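Local coordinates for protein endostatin (Mus musculus, PDB 1KOE) that inhibits angiogenesis and binds heparin, being the C-terminal non-collagenous fragment of the collagen XVIII alpha1 chain, at residues L6-T11 with A92-F97; R41-S46 with I164-E169; M125-E130 with G138-A143; V113-D118 with R150-K155; A58-V63 with S76-F81. One frame throughout, in Å; residues are numbered along the deposited sequence.

Contact 1 (L6-T11 with A92-F97); sequences LVALNT and ARIFSF
Val7 CG1 sits over one face of the Phe97 ring, 3.6 Å from the ring centroid and 10° off the ring normal, a CH-pi contact. This methyl stands anti to the backbone N (chi1 -173°), which carries it across to the loop 92-97, where it also rests against Phe95 O. Leu9 approaches the same ring at its edge, with CD2 4.1 Å from Phe97 CE2. Beside this apolar patch a single beta bridge pairs Ala8 with Ser96. Ala8 N donates to Phe95 O at 3.0 Å along a nearly straight line (169°), and Phe97 N returns a weak bond to Ala8 O at 3.1 Å. The small methyl of Ala8 suits this close backbone pairing and meets only Ile94 CG2 among apolar side chains across the contact. Water 1 donates to both Leu6 O and Phe95 O, so the latter is gripped twice. Farther out, Asn10 OD1 accepts from Asp98 N, while Ser96 OG bonds to Asp98 and Arg100. Helix 19-33 touches the Phe97 ring through Gln30 and Ala31. Apolar packing and a backbone bridge thus join the loop to the end of strand 4-8 in the endostatin core, and the buried oxygens Ala8 O and Phe95 O both receive donors.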
# COMPACT_ATOMS: atom_id res chain seq x y z
N LEU A 6 6.00 6.50 1.29
CA LEU A 6 4.80 5.66 1.10
C LEU A 6 3.79 6.65 0.51
O LEU A 6 3.41 7.62 1.16
CB LEU A 6 4.32 5.10 2.44
CG LEU A 6 3.13 4.13 2.40
CD1 LEU A 6 3.50 2.85 1.70
CD2 LEU A 6 2.70 3.82 3.85
N VAL A 7 3.35 6.40 -0.72
CA VAL A 7 2.50 7.32 -1.46
C VAL A 7 1.36 6.59 -2.15
O VAL A 7 1.55 5.50 -2.70
CB VAL A 7 3.35 8.06 -2.54
CG1 VAL A 7 2.54 9.15 -3.22
CG2 VAL A 7 4.62 8.65 -1.92
N ALA A 8 0.17 7.17 -2.14
CA ALA A 8 -0.98 6.54 -2.77
C ALA A 8 -1.12 6.85 -4.27
O ALA A 8 -0.76 7.96 -4.74
CB ALA A 8 -2.26 6.96 -2.04
N LEU A 9 -1.66 5.89 -5.02
CA LEU A 9 -1.96 6.11 -6.43
C LEU A 9 -3.04 7.21 -6.50
O LEU A 9 -3.86 7.37 -5.58
CB LEU A 9 -2.45 4.84 -7.11
CG LEU A 9 -1.37 3.77 -7.37
CD1 LEU A 9 -2.01 2.60 -8.08
CD2 LEU A 9 -0.25 4.34 -8.27
N ASN A 10 -3.08 7.94 -7.61
CA ASN A 10 -4.00 9.06 -7.76
C ASN A 10 -5.49 8.73 -7.90
O ASN A 10 -6.31 9.64 -7.94
CB ASN A 10 -3.54 9.97 -8.90
CG ASN A 10 -2.22 10.67 -8.59
OD1 ASN A 10 -1.91 10.97 -7.43
ND2 ASN A 10 -1.44 10.95 -9.63
N THR A 11 -5.81 7.45 -8.06
CA THR A 11 -7.21 7.04 -8.12
C THR A 11 -7.34 5.71 -7.40
O THR A 11 -6.35 5.00 -7.22
CB THR A 11 -7.73 6.76 -9.56
OG1 THR A 11 -7.14 5.55 -10.05
CG2 THR A 11 -7.41 7.90 -10.50
N ALA A 92 -1.80 10.69 11.42
CA ALA A 92 -0.94 10.36 10.27
C ALA A 92 -1.74 10.62 9.00
O ALA A 92 -2.93 10.31 8.96
CB ALA A 92 -0.53 8.88 10.31
N ARG A 93 -1.11 11.22 8.00
CA ARG A 93 -1.75 11.54 6.72
C ARG A 93 -1.07 10.79 5.58
O ARG A 93 0.15 10.61 5.59
CB ARG A 93 -1.60 13.02 6.40
CG ARG A 93 -2.32 13.94 7.31
CD ARG A 93 -2.29 15.33 6.74
NE ARG A 93 -0.96 15.93 6.74
CZ ARG A 93 -0.75 17.21 6.43
NH1 ARG A 93 -1.79 17.98 6.11
NH2 ARG A 93 0.48 17.72 6.42
N ILE A 94 -1.85 10.38 4.60
CA ILE A 94 -1.28 9.73 3.43
C ILE A 94 -1.74 10.52 2.22
O ILE A 94 -2.92 10.81 2.07
CB ILE A 94 -1.70 8.25 3.31
CG1 ILE A 94 -1.12 7.47 4.51
CG2 ILE A 94 -1.21 7.67 1.96
CD1 ILE A 94 -1.41 6.00 4.50
N PHE A 95 -0.76 10.98 1.46
CA PHE A 95 -1.00 11.76 0.24
C PHE A 95 -0.78 10.92 -1.03
O PHE A 95 0.06 10.01 -1.06
CB PHE A 95 -0.03 12.95 0.17
CG PHE A 95 -0.22 13.94 1.27
CD1 PHE A 95 -1.15 14.96 1.14
CD2 PHE A 95 0.50 13.84 2.45
CE1 PHE A 95 -1.35 15.87 2.18
CE2 PHE A 95 0.29 14.74 3.48
CZ PHE A 95 -0.64 15.76 3.34
N SER A 96 -1.54 11.25 -2.07
CA SER A 96 -1.38 10.62 -3.38
C SER A 96 -0.19 11.35 -4.05
O SER A 96 0.28 12.38 -3.52
CB SER A 96 -2.64 10.83 -4.20
OG SER A 96 -2.90 12.21 -4.36
N PHE A 97 0.26 10.86 -5.20
CA PHE A 97 1.39 11.47 -5.91
C PHE A 97 1.13 12.93 -6.26
O PHE A 97 2.04 13.77 -6.17
CB PHE A 97 1.74 10.68 -7.18
CG PHE A 97 2.45 9.39 -6.91
CD1 PHE A 97 3.81 9.39 -6.57
CD2 PHE A 97 1.77 8.17 -6.94
CE1 PHE A 97 4.48 8.22 -6.27
CE2 PHE A 97 2.42 6.98 -6.64
CZ PHE A 97 3.79 7.00 -6.30
O HOH W 1 2.06 10.00 0.94

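Contact 2 (R41-S46 with I164-E169); sequences RAFLSS and IVLCIE
Arg41 O is held by one strong bond and one lighter contact: Ile168 N donates to it at 2.8 Å, nearly along the C=O axis, and Cys167 CA lends a CA-H...O contact at 3.2 Å. The return bond, Arg41 N to Ile168 O, is 2.9 Å long and almost straight, its donor lying above the carbonyl plane. These two bonds make Arg41 and Ile168 a hydrogen-bonded antiparallel pair, followed by the non-hydrogen-bonded pair of Ala42 and Cys167. Phe43 N then reaches Leu166 O at 2.8 Å, again from above the carbonyl plane. Strand 40-42 is in this way laid along strand 166-169 at the edge of the mixed sheet in endostatin, whose family belongs to the C-type lectin clan. On the face bearing Ala42 and Cys167 lies helix 19-33: the small Ala42 fits against Ala23, and Cys167 is joined to Cys27 by a disulfide. The ladder ends where Phe43 forms the centre of an inverse gamma turn. Water 2 spans the widening gap, donating to Phe43 O and accepting from Leu166 N, and it lies at the edge of the Phe43 ring, in its plane. With CG anti to the backbone N (chi1 -174°), Phe43 runs alongside Leu166, pointing the same way. Phe43 CB and Leu166 CB are 3.7 Å apart. Ile168 CG2 approaches the ring edge more loosely. Arg41 sends its guanidinium away from strand 166-169, to a salt bridge with Asp24 and a hydrogen bond with Gln49.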
# COMPACT_ATOMS: atom_id res chain seq x y z
N ARG A 41 7.22 0.53 -5.81
CA ARG A 41 6.52 -0.69 -6.12
C ARG A 41 5.17 -0.70 -5.38
O ARG A 41 5.02 -0.01 -4.37
CB ARG A 41 7.38 -1.89 -5.74
CG ARG A 41 8.64 -2.00 -6.60
CD ARG A 41 9.14 -3.42 -6.75
NE ARG A 41 8.08 -4.30 -7.23
CZ ARG A 41 7.90 -5.55 -6.81
NH1 ARG A 41 8.72 -6.06 -5.90
NH2 ARG A 41 6.88 -6.27 -7.28
N ALA A 42 4.18 -1.40 -5.92
CA ALA A 42 2.87 -1.46 -5.28
C ALA A 42 2.96 -2.17 -3.94
O ALA A 42 3.65 -3.18 -3.81
CB ALA A 42 1.86 -2.15 -6.19
N PHE A 43 2.28 -1.61 -2.94
CA PHE A 43 2.21 -2.12 -1.56
C PHE A 43 1.16 -3.26 -1.57
O PHE A 43 0.03 -3.09 -1.13
CB PHE A 43 1.76 -0.94 -0.66
CG PHE A 43 1.77 -1.22 0.83
CD1 PHE A 43 2.95 -1.16 1.57
CD2 PHE A 43 0.58 -1.49 1.50
CE1 PHE A 43 2.96 -1.36 2.97
CE2 PHE A 43 0.57 -1.68 2.89
CZ PHE A 43 1.76 -1.61 3.63
N LEU A 44 1.54 -4.42 -2.10
CA LEU A 44 0.61 -5.54 -2.21
C LEU A 44 1.39 -6.85 -2.21
O LEU A 44 2.53 -6.88 -2.67
CB LEU A 44 -0.12 -5.49 -3.57
CG LEU A 44 -0.97 -4.30 -4.03
CD1 LEU A 44 -1.28 -4.37 -5.52
CD2 LEU A 44 -2.25 -4.27 -3.22
N SER A 45 0.79 -7.91 -1.66
CA SER A 45 1.40 -9.24 -1.78
C SER A 45 0.82 -9.79 -3.10
O SER A 45 -0.25 -9.36 -3.54
CB SER A 45 0.97 -10.16 -0.64
OG SER A 45 1.75 -9.95 0.52
N SER A 46 1.52 -10.72 -3.74
CA SER A 46 1.01 -11.32 -4.97
C SER A 46 1.46 -12.78 -5.00
O SER A 46 2.11 -13.24 -4.08
CB SER A 46 1.48 -10.54 -6.21
OG SER A 46 2.91 -10.43 -6.27
N ILE A 164 -8.07 2.35 -2.02
CA ILE A 164 -6.79 3.03 -2.12
C ILE A 164 -5.70 1.98 -2.35
O ILE A 164 -5.75 0.87 -1.80
CB ILE A 164 -6.47 3.74 -0.78
CG1 ILE A 164 -7.55 4.78 -0.47
CG2 ILE A 164 -5.06 4.37 -0.82
CD1 ILE A 164 -7.57 5.20 0.99
N VAL A 165 -4.74 2.32 -3.20
CA VAL A 165 -3.60 1.46 -3.44
C VAL A 165 -2.38 2.31 -3.16
O VAL A 165 -2.29 3.46 -3.65
CB VAL A 165 -3.57 0.94 -4.89
CG1 VAL A 165 -2.29 0.14 -5.12
CG2 VAL A 165 -4.81 0.05 -5.17
N LEU A 166 -1.47 1.77 -2.35
CA LEU A 166 -0.23 2.48 -2.00
C LEU A 166 0.99 1.96 -2.78
O LEU A 166 1.01 0.81 -3.26
CB LEU A 166 0.05 2.33 -0.50
CG LEU A 166 -1.08 2.79 0.44
CD1 LEU A 166 -0.67 2.52 1.89
CD2 LEU A 166 -1.40 4.26 0.22
N CYS A 167 2.00 2.82 -2.88
CA CYS A 167 3.27 2.50 -3.53
C CYS A 167 4.35 2.82 -2.51
O CYS A 167 4.29 3.85 -1.82
CB CYS A 167 3.51 3.38 -4.76
SG CYS A 167 2.21 3.33 -6.01
N ILE A 168 5.31 1.91 -2.38
CA ILE A 168 6.40 2.08 -1.44
C ILE A 168 7.75 2.16 -2.18
O ILE A 168 8.00 1.42 -3.13
CB ILE A 168 6.43 0.91 -0.38
CG1 ILE A 168 7.64 1.03 0.57
CG2 ILE A 168 6.39 -0.48 -1.07
CD1 ILE A 168 7.55 2.15 1.58
N GLU A 169 8.57 3.12 -1.76
CA GLU A 169 9.92 3.31 -2.30
C GLU A 169 10.70 2.10 -1.77
O GLU A 169 10.77 1.90 -0.56
CB GLU A 169 10.48 4.61 -1.74
CG GLU A 169 11.65 5.15 -2.50
CD GLU A 169 11.99 6.57 -2.06
OE1 GLU A 169 11.39 7.07 -1.08
OE2 GLU A 169 12.87 7.19 -2.68
O HOH W 2 -1.83 -0.96 -1.45

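Contact 3 (M125-E130 with G138-A143); sequences MESYCE and GATGQA
Ser127 turns its OG anti to the backbone N (chi1 -154°), Thr140 holds OG1 in the crowded position between N and the carbonyl carbon (chi1 66°), and Gln142 bends at chi2 (78°). Together these torsions gather three polar tips beside a single beta bridge, Tyr128 with Gly141, that fastens the segment 125-130 to strand 140-145, the middle strand of the three-stranded antiparallel sheet. The tips form a relay of donors: Thr140 OG1 gives to Ser127 OG at 3.3 Å, and Ser127 OG gives to Gln142 OE1 at 2.9 Å, in the plane of the amide carbonyl. A serine suits this place because its one hydroxyl can accept and donate at once. Gln142 NE2 is occupied too, by Gln154 OE1, so both ends of the amide are fixed. The backbones add two bonds, Gln142 N to Ser127 O at 2.8 Å and Cys129 N to Thr140 O at 3.0 Å, each donor standing above the carbonyl plane. Water 3 accepts from Thr140 N and donates weakly to Glu126 O, linking the two segments on the more exposed flank. Cys129, whose backbone is left-handed (positive phi), forms a disulfide with Cys159 just beyond strand 155-158. Its sulfur passes close over the strand where glycine bears no side chain: Cys129 SG lies 3.7 Å from Gly141 CA.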
# COMPACT_ATOMS: atom_id res chain seq x y z
N MET A 125 -2.99 -16.27 -0.43
CA MET A 125 -3.41 -16.79 -1.72
C MET A 125 -4.89 -16.91 -1.91
O MET A 125 -5.37 -16.89 -3.03
CB MET A 125 -2.71 -18.11 -2.01
CG MET A 125 -1.20 -17.94 -2.07
SD MET A 125 -0.34 -19.29 -2.93
CE MET A 125 0.48 -18.37 -4.27
N GLU A 126 -5.64 -16.99 -0.81
CA GLU A 126 -7.09 -17.07 -0.92
C GLU A 126 -7.71 -15.69 -0.77
O GLU A 126 -8.94 -15.55 -0.83
CB GLU A 126 -7.67 -18.00 0.14
CG GLU A 126 -7.12 -19.42 0.13
CD GLU A 126 -7.42 -20.18 -1.15
OE1 GLU A 126 -8.45 -19.87 -1.80
OE2 GLU A 126 -6.63 -21.08 -1.50
N SER A 127 -6.89 -14.66 -0.59
CA SER A 127 -7.43 -13.33 -0.41
C SER A 127 -6.60 -12.20 -1.01
O SER A 127 -6.18 -11.26 -0.32
CB SER A 127 -7.74 -13.07 1.06
OG SER A 127 -8.77 -12.09 1.14
N TYR A 128 -6.34 -12.32 -2.30
CA TYR A 128 -5.62 -11.28 -3.01
C TYR A 128 -6.16 -11.09 -4.43
O TYR A 128 -5.43 -10.76 -5.37
CB TYR A 128 -4.09 -11.45 -2.95
CG TYR A 128 -3.46 -12.70 -3.53
CD1 TYR A 128 -4.20 -13.63 -4.28
CD2 TYR A 128 -2.10 -12.93 -3.34
CE1 TYR A 128 -3.57 -14.78 -4.81
CE2 TYR A 128 -1.47 -14.06 -3.85
CZ TYR A 128 -2.20 -14.97 -4.59
OH TYR A 128 -1.55 -16.06 -5.13
N CYS A 129 -7.49 -11.23 -4.54
CA CYS A 129 -8.21 -11.05 -5.80
C CYS A 129 -7.57 -11.77 -6.98
O CYS A 129 -7.43 -11.19 -8.06
CB CYS A 129 -8.39 -9.56 -6.08
SG CYS A 129 -9.37 -8.72 -4.80
N GLU A 130 -7.18 -13.02 -6.76
CA GLU A 130 -6.54 -13.84 -7.78
C GLU A 130 -5.34 -13.08 -8.36
O GLU A 130 -5.21 -12.85 -9.57
CB GLU A 130 -7.59 -14.24 -8.82
CG GLU A 130 -8.72 -15.05 -8.14
CD GLU A 130 -9.97 -15.25 -8.98
OE1 GLU A 130 -9.93 -15.05 -10.21
OE2 GLU A 130 -11.00 -15.62 -8.37
N GLY A 138 -17.76 -11.95 -6.00
CA GLY A 138 -17.55 -13.11 -5.17
C GLY A 138 -16.13 -13.34 -4.70
O GLY A 138 -15.93 -14.03 -3.70
N ALA A 139 -15.15 -12.79 -5.39
CA ALA A 139 -13.76 -12.99 -4.97
C ALA A 139 -13.39 -11.95 -3.91
O ALA A 139 -13.99 -10.87 -3.88
CB ALA A 139 -12.83 -12.88 -6.16
N THR A 140 -12.42 -12.27 -3.05
CA THR A 140 -12.00 -11.32 -2.03
C THR A 140 -10.52 -10.99 -2.02
O THR A 140 -9.68 -11.76 -2.53
CB THR A 140 -12.38 -11.76 -0.58
OG1 THR A 140 -11.63 -12.93 -0.23
CG2 THR A 140 -13.87 -12.02 -0.46
N GLY A 141 -10.22 -9.86 -1.40
CA GLY A 141 -8.85 -9.40 -1.24
C GLY A 141 -8.74 -8.87 0.17
O GLY A 141 -9.70 -8.30 0.70
N GLN A 142 -7.59 -9.08 0.80
CA GLN A 142 -7.40 -8.59 2.16
C GLN A 142 -7.14 -7.08 2.10
O GLN A 142 -6.28 -6.61 1.35
CB GLN A 142 -6.26 -9.33 2.86
CG GLN A 142 -6.46 -9.49 4.35
CD GLN A 142 -7.46 -10.62 4.70
OE1 GLN A 142 -8.23 -11.07 3.85
NE2 GLN A 142 -7.41 -11.07 5.93
N ALA A 143 -7.90 -6.33 2.89
CA ALA A 143 -7.82 -4.88 2.89
C ALA A 143 -7.84 -4.36 4.31
O ALA A 143 -8.11 -5.11 5.25
CB ALA A 143 -9.00 -4.30 2.11
O HOH W 3 -10.36 -14.48 -3.63

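Contact 4 (V113-D118 with R150-K155); sequences VWHGSD and RLLEQK
The His115 imidazole has Leu152 CD2 over one face, 4.1 Å from the ring centroid, and polar partners in plane at two edges. At one edge His115 NE2 donates to Glu153 O at 2.9 Å; at the other, His115 ND1 accepts from Ser117 N at 3.0 Å. With one ring nitrogen donating and the other accepting, the ring is probably neutral, protonated on NE2, and these in-plane bonds fix its rotation. Histidine suits the place because it can do both while offering an apolar face to a leucine methyl. Its CG takes the crowded position between the backbone N and the carbonyl carbon (chi1 60°), and Gly116, with positive phi, turns the chain so that Ser117 N comes back to the ring. The Gln154 amide, its plane 36° from that of the imidazole, is a second flat connector. Gln154 NE2 donates to Ser117 O at 2.9 Å, in the carbonyl plane on a lone pair, and to Leu152 O at 2.9 Å from above that carbonyl's plane. Both acceptors lie close to the amide plane, so two N-H bonds hold the group flat. Glu153 OE2 forms a salt bridge with Arg150 NH2 within the segment 150-155, and one face of that guanidinium lies against Glu153 CG. The whole joins the end of strand 112-114 to the loop leading into strand 155-158, the two outer strands of the antiparallel sheet, with strand 140-145 between them touching His115 through Gln142 and Ser144, and Leu151 packs on Leu166 of strand 166-169.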
# COMPACT_ATOMS: atom_id res chain seq x y z
N VAL A 113 -7.63 0.28 2.18
CA VAL A 113 -6.44 0.07 1.36
C VAL A 113 -6.26 -1.42 1.07
O VAL A 113 -6.39 -2.25 1.97
CB VAL A 113 -5.18 0.55 2.12
CG1 VAL A 113 -3.92 0.29 1.30
CG2 VAL A 113 -5.29 2.03 2.46
N TRP A 114 -6.01 -1.75 -0.20
CA TRP A 114 -5.77 -3.14 -0.60
C TRP A 114 -4.37 -3.56 -0.15
O TRP A 114 -3.44 -2.76 -0.21
CB TRP A 114 -5.78 -3.29 -2.14
CG TRP A 114 -7.11 -3.23 -2.81
CD1 TRP A 114 -7.49 -2.37 -3.81
CD2 TRP A 114 -8.24 -4.10 -2.58
NE1 TRP A 114 -8.77 -2.66 -4.22
CE2 TRP A 114 -9.25 -3.71 -3.49
CE3 TRP A 114 -8.48 -5.16 -1.69
CZ2 TRP A 114 -10.51 -4.35 -3.53
CZ3 TRP A 114 -9.76 -5.80 -1.73
CH2 TRP A 114 -10.73 -5.39 -2.65
N HIS A 115 -4.22 -4.79 0.32
CA HIS A 115 -2.88 -5.28 0.65
C HIS A 115 -2.65 -6.77 0.37
O HIS A 115 -1.52 -7.18 0.12
CB HIS A 115 -2.41 -4.87 2.06
CG HIS A 115 -3.29 -5.37 3.17
ND1 HIS A 115 -3.32 -6.69 3.56
CD2 HIS A 115 -4.14 -4.72 3.99
CE1 HIS A 115 -4.16 -6.83 4.58
NE2 HIS A 115 -4.67 -5.65 4.85
N GLY A 116 -3.70 -7.59 0.44
CA GLY A 116 -3.58 -9.03 0.19
C GLY A 116 -2.59 -9.77 1.07
O GLY A 116 -2.10 -10.83 0.67
N SER A 117 -2.37 -9.29 2.31
CA SER A 117 -1.37 -9.88 3.21
C SER A 117 -1.82 -10.12 4.64
O SER A 117 -2.76 -9.48 5.11
CB SER A 117 -0.16 -8.95 3.32
OG SER A 117 0.24 -8.47 2.05
N ASP A 118 -1.11 -11.01 5.34
CA ASP A 118 -1.40 -11.25 6.74
C ASP A 118 -0.64 -10.16 7.54
O ASP A 118 0.05 -9.33 6.94
CB ASP A 118 -1.09 -12.69 7.19
CG ASP A 118 0.39 -13.03 7.23
OD1 ASP A 118 1.28 -12.16 7.23
OD2 ASP A 118 0.68 -14.23 7.30
N ARG A 150 -4.74 1.84 10.81
CA ARG A 150 -3.86 0.72 10.49
C ARG A 150 -3.79 0.43 9.00
O ARG A 150 -4.77 0.65 8.27
CB ARG A 150 -4.35 -0.55 11.20
CG ARG A 150 -4.34 -0.46 12.70
CD ARG A 150 -5.14 -1.59 13.32
NE ARG A 150 -6.56 -1.52 12.99
CZ ARG A 150 -7.46 -2.46 13.30
NH1 ARG A 150 -7.10 -3.55 13.96
NH2 ARG A 150 -8.73 -2.30 12.94
N LEU A 151 -2.66 -0.11 8.55
CA LEU A 151 -2.45 -0.47 7.14
C LEU A 151 -2.66 -1.95 6.87
O LEU A 151 -2.90 -2.34 5.74
CB LEU A 151 -1.02 -0.16 6.71
CG LEU A 151 -0.57 1.29 6.64
CD1 LEU A 151 0.90 1.33 6.25
CD2 LEU A 151 -1.42 2.02 5.64
N LEU A 152 -2.59 -2.78 7.92
CA LEU A 152 -2.68 -4.23 7.75
C LEU A 152 -3.78 -4.95 8.52
O LEU A 152 -3.63 -6.10 8.92
CB LEU A 152 -1.30 -4.88 8.03
CG LEU A 152 -0.11 -4.47 7.15
CD1 LEU A 152 1.19 -4.99 7.75
CD2 LEU A 152 -0.29 -5.00 5.72
N GLU A 153 -4.90 -4.27 8.73
CA GLU A 153 -6.06 -4.86 9.37
C GLU A 153 -6.43 -6.06 8.48
O GLU A 153 -6.15 -6.08 7.28
CB GLU A 153 -7.18 -3.82 9.38
CG GLU A 153 -8.46 -4.21 10.06
CD GLU A 153 -9.43 -3.05 10.16
OE1 GLU A 153 -9.25 -2.04 9.45
OE2 GLU A 153 -10.40 -3.13 10.95
N GLN A 154 -7.03 -7.08 9.07
CA GLN A 154 -7.36 -8.28 8.33
C GLN A 154 -8.81 -8.42 7.89
O GLN A 154 -9.56 -9.24 8.45
CB GLN A 154 -6.92 -9.49 9.15
CG GLN A 154 -5.43 -9.46 9.40
CD GLN A 154 -4.66 -9.67 8.12
OE1 GLN A 154 -4.82 -10.69 7.48
NE2 GLN A 154 -3.86 -8.69 7.73
N LYS A 155 -9.21 -7.61 6.91
CA LYS A 155 -10.56 -7.65 6.38
C LYS A 155 -10.59 -8.27 4.99
O LYS A 155 -9.86 -7.84 4.10
CB LYS A 155 -11.15 -6.24 6.29

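Contact 5 (A58-V63 with S76-F81); sequences ADRGSV and SWDSLF
The irregular loop 58-63 meets the segment 76-81, with its weakly bonded helix about 77-80, and Asp78 N donates to Arg60 O at 3.0 Å, in the carbonyl plane and fairly straight (159°). A second backbone approach follows at Ser76, whose CA-H points along an almost linear path (176°) to Val63 O, 3.4 Å from Ser76 CA. Between the two, water 4 accepts from Trp77 N at 2.9 Å and lies 2.6 Å from Asp59 O, tying Trp77 N to the loop. Of the side chains, Arg60 and Trp77 run alongside each other, pointing the same way, with Arg60 CG 3.8 Å from Trp77 CD1. The long, extended aliphatic part of Arg60 suits this position, since it packs here while NE goes on to Val55 O. Ser76 CB presses against Gly61 O, and Ser76 OG shares a 2.7 Å hydrogen bond with Ser79 OG. Phe81 CE2 covers one face of the Trp77 ring. Tyr52 takes up two polar ends, its OH bonding to Asp78 OD1 and its O to Trp77 NE1. Strands 65-66 and 72-74 are antiparallel neighbours at one edge of the mixed sheet, and the contact joins the chain entering the first to the chain leaving the second, closing the base of this hairpin.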
# COMPACT_ATOMS: atom_id res chain seq x y z
N ALA A 58 18.52 -4.36 3.53
CA ALA A 58 19.29 -3.37 4.26
C ALA A 58 18.49 -2.16 4.74
O ALA A 58 18.90 -1.48 5.68
CB ALA A 58 20.47 -2.92 3.43
N ASP A 59 17.33 -1.92 4.14
CA ASP A 59 16.52 -0.77 4.51
C ASP A 59 15.31 -1.11 5.34
O ASP A 59 14.51 -0.24 5.63
CB ASP A 59 16.05 -0.03 3.25
CG ASP A 59 17.20 0.58 2.47
OD1 ASP A 59 18.21 0.96 3.09
OD2 ASP A 59 17.11 0.66 1.23
N ARG A 60 15.20 -2.36 5.79
CA ARG A 60 14.03 -2.78 6.55
C ARG A 60 14.00 -2.46 8.04
O ARG A 60 12.93 -2.24 8.60
CB ARG A 60 13.82 -4.28 6.40
CG ARG A 60 13.58 -4.73 5.00
CD ARG A 60 13.35 -6.23 4.95
NE ARG A 60 13.31 -6.66 3.56
CZ ARG A 60 13.56 -7.90 3.14
NH1 ARG A 60 13.87 -8.85 4.01
NH2 ARG A 60 13.48 -8.19 1.85
N GLY A 61 15.16 -2.37 8.67
CA GLY A 61 15.16 -2.18 10.10
C GLY A 61 15.30 -0.80 10.69
O GLY A 61 14.85 -0.59 11.80
N SER A 62 15.87 0.14 9.97
CA SER A 62 16.05 1.42 10.61
C SER A 62 15.88 2.62 9.73
O SER A 62 16.46 3.68 10.00
CB SER A 62 17.42 1.45 11.27
OG SER A 62 18.41 1.18 10.30
N VAL A 63 15.12 2.48 8.65
CA VAL A 63 14.88 3.62 7.78
C VAL A 63 13.42 4.06 7.99
O VAL A 63 12.49 3.30 7.75
CB VAL A 63 15.15 3.27 6.29
CG1 VAL A 63 14.81 4.44 5.41
CG2 VAL A 63 16.63 2.91 6.09
N SER A 76 10.31 2.39 11.06
CA SER A 76 10.93 1.46 10.13
C SER A 76 9.87 0.63 9.44
O SER A 76 8.70 0.62 9.82
CB SER A 76 11.86 0.50 10.87
OG SER A 76 11.11 -0.38 11.70
N TRP A 77 10.31 -0.10 8.43
CA TRP A 77 9.46 -1.00 7.66
C TRP A 77 9.06 -2.17 8.56
O TRP A 77 7.89 -2.52 8.68
CB TRP A 77 10.26 -1.50 6.46
CG TRP A 77 9.56 -2.50 5.58
CD1 TRP A 77 9.91 -3.82 5.40
CD2 TRP A 77 8.49 -2.25 4.65
NE1 TRP A 77 9.14 -4.38 4.41
CE2 TRP A 77 8.27 -3.44 3.93
CE3 TRP A 77 7.70 -1.12 4.36
CZ2 TRP A 77 7.29 -3.55 2.92
CZ3 TRP A 77 6.73 -1.21 3.36
CH2 TRP A 77 6.53 -2.43 2.65
N ASP A 78 10.05 -2.73 9.26
CA ASP A 78 9.81 -3.87 10.15
C ASP A 78 8.74 -3.60 11.18
O ASP A 78 7.97 -4.49 11.53
CB ASP A 78 11.10 -4.27 10.88
CG ASP A 78 12.01 -5.11 10.03
OD1 ASP A 78 11.60 -5.48 8.90
OD2 ASP A 78 13.13 -5.40 10.49
N SER A 79 8.70 -2.38 11.69
CA SER A 79 7.72 -2.01 12.71
C SER A 79 6.29 -2.26 12.27
O SER A 79 5.42 -2.57 13.08
CB SER A 79 7.88 -0.54 13.11
OG SER A 79 9.19 -0.32 13.60
N LEU A 80 6.04 -2.12 10.98
CA LEU A 80 4.69 -2.33 10.45
C LEU A 80 4.26 -3.80 10.48
O LEU A 80 3.07 -4.10 10.57
CB LEU A 80 4.59 -1.81 9.01
CG LEU A 80 4.79 -0.33 8.69
CD1 LEU A 80 4.74 -0.16 7.17
CD2 LEU A 80 3.73 0.53 9.35
N PHE A 81 5.23 -4.69 10.42
CA PHE A 81 4.96 -6.13 10.34
C PHE A 81 5.23 -6.91 11.61
O PHE A 81 5.31 -8.14 11.59
CB PHE A 81 5.76 -6.71 9.16
CG PHE A 81 5.50 -6.00 7.87
CD1 PHE A 81 4.37 -6.30 7.11
CD2 PHE A 81 6.36 -4.98 7.43
CE1 PHE A 81 4.08 -5.59 5.94
CE2 PHE A 81 6.09 -4.27 6.27
CZ PHE A 81 4.94 -4.57 5.51
O HOH W 4 12.94 0.63 7.54

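How the contacts relate
Contacts 1 and 2, with centres 11 Å apart, share the mixed sheet: Val7 O and Cys167 N lie 2.7 Å apart, Leu9 N and Val165 O 2.9 Å. Contacts 3 and 4 share the antiparallel sheet, where Gln142 O meets Gly116 N at 2.9 Å. Contact 2 is one connection between the two groups, since Ser45 OG is 2.6 Å from Ser117 OG of contact 4 and the backbone of Ser46 packs on the Tyr128 ring of contact 3; Leu151 of contact 4 also packs on Leu6 and Ile94 of contact 1. Contact 5 touches contacts 2 and 4: Trp77 packs on Phe43 and Ile168, and Phe81 on Leu152. Contacts 3 and 5 are farthest apart, centres about 26 Å.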